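Local coordinates for protein membrane-bound lytic murein transglycosylase A (Burkholderia pseudomallei, PDB 6QK4) that probably cleaves the beta-1,4-glycosidic bond between N-acetylmuramic acid and N-acetylglucosamine in peptidoglycan, leaving a 1,6-anhydro ring on the muramic acid, at residues E108-S114 with S172-D178; L125-P129 with F239-R243. All blocks are in the same frame, centred on the assembly; numbering follows the deposited sequence.

Contact 1 of 2, residues E108-S114 with S172-D178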
# COMPACT_ATOMS: atom_id res chain seq x y z
N GLU A 108 1.82 2.04 3.61
CA GLU A 108 1.97 3.38 4.18
C GLU A 108 3.23 3.43 5.02
O GLU A 108 3.35 2.69 6.00
CB GLU A 108 0.76 3.69 5.02
CG GLU A 108 0.94 5.00 5.78
CD GLU A 108 0.48 6.19 4.98
OE1 GLU A 108 0.57 6.14 3.72
OE2 GLU A 108 0.03 7.18 5.62
N PRO A 109 4.24 4.24 4.67
CA PRO A 109 5.44 4.31 5.50
C PRO A 109 5.09 4.77 6.91
O PRO A 109 4.21 5.61 7.10
CB PRO A 109 6.31 5.36 4.79
CG PRO A 109 5.89 5.37 3.36
CD PRO A 109 4.35 5.07 3.44
N LEU A 110 5.77 4.18 7.90
CA LEU A 110 5.52 4.57 9.28
C LEU A 110 6.88 4.82 9.91
O LEU A 110 7.69 3.89 10.04
CB LEU A 110 4.73 3.50 10.04
CG LEU A 110 4.59 3.87 11.53
CD1 LEU A 110 3.17 3.86 11.97
CD2 LEU A 110 5.40 2.87 12.31
N LEU A 111 7.16 6.09 10.21
CA LEU A 111 8.42 6.47 10.81
C LEU A 111 8.20 6.88 12.26
O LEU A 111 7.08 7.05 12.72
CB LEU A 111 9.08 7.63 10.04
CG LEU A 111 9.51 7.21 8.61
CD1 LEU A 111 8.35 7.21 7.65
CD2 LEU A 111 10.59 8.23 8.12
N HIS A 112 9.29 7.03 13.01
CA HIS A 112 9.21 7.49 14.38
C HIS A 112 10.07 8.74 14.52
O HIS A 112 11.23 8.72 14.17
CB HIS A 112 9.70 6.41 15.33
CG HIS A 112 8.83 5.20 15.29
ND1 HIS A 112 9.13 4.10 14.52
CD2 HIS A 112 7.63 4.96 15.86
CE1 HIS A 112 8.15 3.22 14.64
NE2 HIS A 112 7.22 3.72 15.44
N GLY A 113 9.49 9.81 15.03
CA GLY A 113 10.19 11.06 15.07
C GLY A 113 9.82 11.92 16.26
O GLY A 113 9.13 11.48 17.20
N SER A 114 10.31 13.16 16.22
CA SER A 114 10.08 14.17 17.24
C SER A 114 10.03 15.51 16.52
O SER A 114 10.71 15.70 15.51
CB SER A 114 11.22 14.19 18.28
OG SER A 114 11.01 15.25 19.24
N SER A 172 4.93 10.25 0.71
CA SER A 172 3.98 10.54 1.76
C SER A 172 3.99 9.41 2.79
O SER A 172 4.41 8.28 2.49
CB SER A 172 2.58 10.73 1.17
OG SER A 172 2.10 9.51 0.63
N GLY A 173 3.52 9.72 4.00
CA GLY A 173 3.47 8.68 5.03
C GLY A 173 3.13 9.30 6.36
O GLY A 173 2.65 10.44 6.43
N ARG A 174 3.38 8.56 7.42
CA ARG A 174 2.99 9.03 8.74
C ARG A 174 4.17 8.92 9.70
O ARG A 174 5.00 8.01 9.59
CB ARG A 174 1.76 8.25 9.26
CG ARG A 174 1.97 7.54 10.54
CD ARG A 174 0.87 6.52 10.78
NE ARG A 174 -0.19 6.52 9.79
CZ ARG A 174 -1.38 5.97 10.03
NH1 ARG A 174 -1.61 5.41 11.21
NH2 ARG A 174 -2.33 5.98 9.09
N VAL A 175 4.28 9.88 10.61
CA VAL A 175 5.38 9.92 11.57
C VAL A 175 4.78 9.83 12.97
O VAL A 175 4.01 10.71 13.38
CB VAL A 175 6.22 11.20 11.41
CG1 VAL A 175 7.41 11.14 12.39
CG2 VAL A 175 6.74 11.30 9.97
N VAL A 176 5.10 8.76 13.68
CA VAL A 176 4.67 8.61 15.07
C VAL A 176 5.64 9.43 15.91
O VAL A 176 6.84 9.13 15.92
CB VAL A 176 4.68 7.14 15.50
CG1 VAL A 176 4.38 7.04 16.97
CG2 VAL A 176 3.65 6.37 14.67
N LEU A 177 5.14 10.48 16.58
CA LEU A 177 6.01 11.40 17.31
C LEU A 177 6.13 11.01 18.78
O LEU A 177 5.23 10.39 19.35
CB LEU A 177 5.50 12.84 17.25
CG LEU A 177 5.40 13.46 15.86
CD1 LEU A 177 4.64 14.78 15.93
CD2 LEU A 177 6.78 13.67 15.27
N ASP A 178 7.24 11.44 19.40
CA ASP A 178 7.52 11.03 20.78
C ASP A 178 6.58 11.71 21.76
O ASP A 178 6.51 11.28 22.92
CB ASP A 178 8.98 11.30 21.16
CG ASP A 178 9.33 12.80 21.16
OD1 ASP A 178 8.54 13.63 20.64
OD2 ASP A 178 10.41 13.13 21.67
O HOH W 1 1.59 7.11 1.07
O HOH W 2 7.75 15.59 19.45
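The carbonyl oxygen of L111 receives two donors from the neighbouring strand: V176 N, a hydrogen bond of 2.8 Å, and the CA-H of V175 in a softer contact. This bond belongs to a parallel ladder in which P109, L111 and G113 supply every backbone hydrogen bond between 108-114 and 172-178. R174 N gives to P109 O, and R174 O takes L111 N at 3.0 Å in a nearly straight bond. V176 O likewise accepts G113 N, and the ladder ends in a weak bond from D178 N to G113 O. On the face bearing L110, R174, H112 and V176, with CG anti to the backbone N (chi1 175°), L110 CD1 reaches across to both R174 CD and V176 CG2, 3.7 Å from each. H112 CD2 lies beside V176 CB, its side chain running the same way. G113, with no side chain, lets V175 CG1 come to 3.6 Å from G113 N. At the start of the ladder the E108 carboxylate approaches the edge of the R174 guanidinium, but OE2 stays 4.2 Å from NE, beyond a salt bridge, and NE is buried with no partner in the model; R174 NH1 donates to the carbonyl oxygen of D257. At the far end D178 OD2 forms a salt bridge with R118 NH1. L111 and P109 pack on helix 161-170, V175 and L177 on strand 154-158, and L110 and R174 on L324; the pair lies in the MltA-specific insert region, with strand 317-324 alongside 101-114.

Contact 2 of 2, residues L125-P129 with F239-R243; sequences LYRWP and FVFFR
F241 lays one ring face under P129, whose CD sits 4.0 Å from the ring centroid in a CH-pi contact. Around the rest of that ring, W128 CE3 reaches F241 CD2 at 3.6 Å, the two aromatic planes inclined at 68°, and Y126 O lies in the ring plane at the edge. With CG anti to the carbonyl carbon (chi1 -58°), F241 is swung toward the 127-129 backbone, and its CD1 comes to 3.3 Å from R127 O. F239 CD2 lies over the opposite face of F241, toward its rim, while the F239 edge, through CZ, meets Y126 CD2 at 3.7 Å. F242 turns to L125, where CD2 touches CB. One direct backbone hydrogen bond, F242 N to Y126 O at 2.9 Å, ties the segments as they run about 95° apart. R127 CA-H points at F242 O. Two waters flank that bond: one takes Y126 N and gives to V240 O, the other takes W128 N and gives to F242 O. Aromatic packing and water-bridged backbone, not a ladder, thus join the end of strand 123-126 and the loop after it to the start of strand 240-244 in the MltA-specific insert region. Farther out, N191 OD1 accepts F239 N and Q168 NE2 gives to V240 O. The phenylalanines of 239-242 pack against L144 of helix 141-147 and L167 of helix 161-170, beside strand 154-158.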
# COMPACT_ATOMS: atom_id res chain seq x y z
N LEU A 125 13.27 15.55 8.07
CA LEU A 125 12.47 15.78 6.87
C LEU A 125 12.33 17.29 6.67
O LEU A 125 12.18 18.04 7.63
CB LEU A 125 11.09 15.12 7.00
CG LEU A 125 11.08 13.65 7.46
CD1 LEU A 125 9.61 13.10 7.51
CD2 LEU A 125 11.97 12.82 6.55
N TYR A 126 12.33 17.74 5.41
CA TYR A 126 12.33 19.18 5.11
C TYR A 126 11.10 19.64 4.35
O TYR A 126 10.63 18.93 3.45
CB TYR A 126 13.55 19.54 4.28
CG TYR A 126 14.83 19.29 4.98
CD1 TYR A 126 15.42 20.30 5.76
CD2 TYR A 126 15.49 18.08 4.85
CE1 TYR A 126 16.61 20.09 6.40
CE2 TYR A 126 16.68 17.88 5.51
CZ TYR A 126 17.22 18.88 6.28
OH TYR A 126 18.41 18.63 6.93
N ARG A 127 10.57 20.81 4.73
CA ARG A 127 9.60 21.50 3.89
C ARG A 127 10.30 22.11 2.68
O ARG A 127 11.53 22.22 2.61
CB ARG A 127 8.90 22.63 4.63
CG ARG A 127 8.27 22.25 5.92
CD ARG A 127 7.68 23.49 6.62
NE ARG A 127 8.19 23.62 7.98
CZ ARG A 127 7.48 23.38 9.09
NH1 ARG A 127 6.20 23.01 9.01
NH2 ARG A 127 8.04 23.52 10.28
N TRP A 128 9.49 22.56 1.71
CA TRP A 128 10.06 23.33 0.62
C TRP A 128 10.79 24.55 1.20
O TRP A 128 10.24 25.24 2.07
CB TRP A 128 8.98 23.74 -0.38
CG TRP A 128 9.52 24.47 -1.57
CD1 TRP A 128 9.64 25.83 -1.70
CD2 TRP A 128 10.03 23.90 -2.79
NE1 TRP A 128 10.19 26.13 -2.92
CE2 TRP A 128 10.44 24.97 -3.61
CE3 TRP A 128 10.18 22.59 -3.26
CZ2 TRP A 128 10.98 24.79 -4.88
CZ3 TRP A 128 10.71 22.40 -4.53
CH2 TRP A 128 11.12 23.50 -5.32
N PRO A 129 12.03 24.82 0.80
CA PRO A 129 12.81 25.88 1.46
C PRO A 129 12.23 27.25 1.15
O PRO A 129 11.98 27.59 -0.01
CB PRO A 129 14.21 25.71 0.87
CG PRO A 129 14.23 24.39 0.22
CD PRO A 129 12.80 24.11 -0.21
N PHE A 239 15.86 14.63 -4.52
CA PHE A 239 15.53 15.06 -3.16
C PHE A 239 14.07 15.50 -3.08
O PHE A 239 13.65 16.42 -3.80
CB PHE A 239 16.44 16.22 -2.67
CG PHE A 239 16.46 16.34 -1.18
CD1 PHE A 239 17.34 15.55 -0.43
CD2 PHE A 239 15.57 17.17 -0.52
CE1 PHE A 239 17.35 15.65 0.96
CE2 PHE A 239 15.54 17.25 0.87
CZ PHE A 239 16.43 16.48 1.61
N VAL A 240 13.31 14.92 -2.15
CA VAL A 240 11.88 15.18 -2.06
C VAL A 240 11.58 15.93 -0.77
O VAL A 240 12.12 15.60 0.29
CB VAL A 240 11.11 13.84 -2.12
CG1 VAL A 240 9.61 14.02 -1.82
CG2 VAL A 240 11.39 13.15 -3.46
N PHE A 241 10.72 16.94 -0.87
CA PHE A 241 10.28 17.77 0.23
C PHE A 241 8.87 17.36 0.64
O PHE A 241 8.18 16.65 -0.08
CB PHE A 241 10.28 19.24 -0.15
CG PHE A 241 11.63 19.72 -0.59
CD1 PHE A 241 12.56 20.10 0.35
CD2 PHE A 241 11.96 19.73 -1.94
CE1 PHE A 241 13.83 20.55 -0.04
CE2 PHE A 241 13.21 20.17 -2.35
CZ PHE A 241 14.15 20.58 -1.39
N PHE A 242 8.46 17.83 1.81
CA PHE A 242 7.21 17.39 2.41
C PHE A 242 6.40 18.58 2.91
O PHE A 242 6.92 19.66 3.20
CB PHE A 242 7.47 16.45 3.59
CG PHE A 242 8.13 15.18 3.19
CD1 PHE A 242 7.37 14.13 2.68
CD2 PHE A 242 9.50 15.03 3.27
CE1 PHE A 242 8.00 12.93 2.26
CE2 PHE A 242 10.15 13.84 2.87
CZ PHE A 242 9.40 12.80 2.37
N ARG A 243 5.09 18.34 3.03
CA ARG A 243 4.17 19.24 3.69
C ARG A 243 3.44 18.45 4.76
O ARG A 243 3.18 17.25 4.59
CB ARG A 243 3.21 19.88 2.67
CG ARG A 243 1.85 19.22 2.52
CD ARG A 243 1.04 19.88 1.38
NE ARG A 243 -0.27 19.26 1.15
CZ ARG A 243 -0.55 18.47 0.12
NH1 ARG A 243 0.38 18.20 -0.79
NH2 ARG A 243 -1.77 17.95 -0.02
O HOH W 3 12.92 15.97 3.20
O HOH W 4 6.66 22.15 1.90

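How the contacts relate
Both contacts lie in the MltA-specific insert domain, their centres about 15 Å apart, and their segments alternate along the chain. Contact 1 is a regular parallel strand pair, with burial on the L111 and V175 side and partly exposed residues such as H112 and V176 on the other. Contact 2 joins strand ends running nearly at right angles; with a single direct backbone hydrogen bond, it relies on aromatic packing and bridging waters, and most of its touching residues are buried, though R127 is exposed. Helix 161-170 and strand 154-158 border both contacts, and L125 CD1 and V175 CG2 touch at 4.2 Å, joining the two through apolar packing.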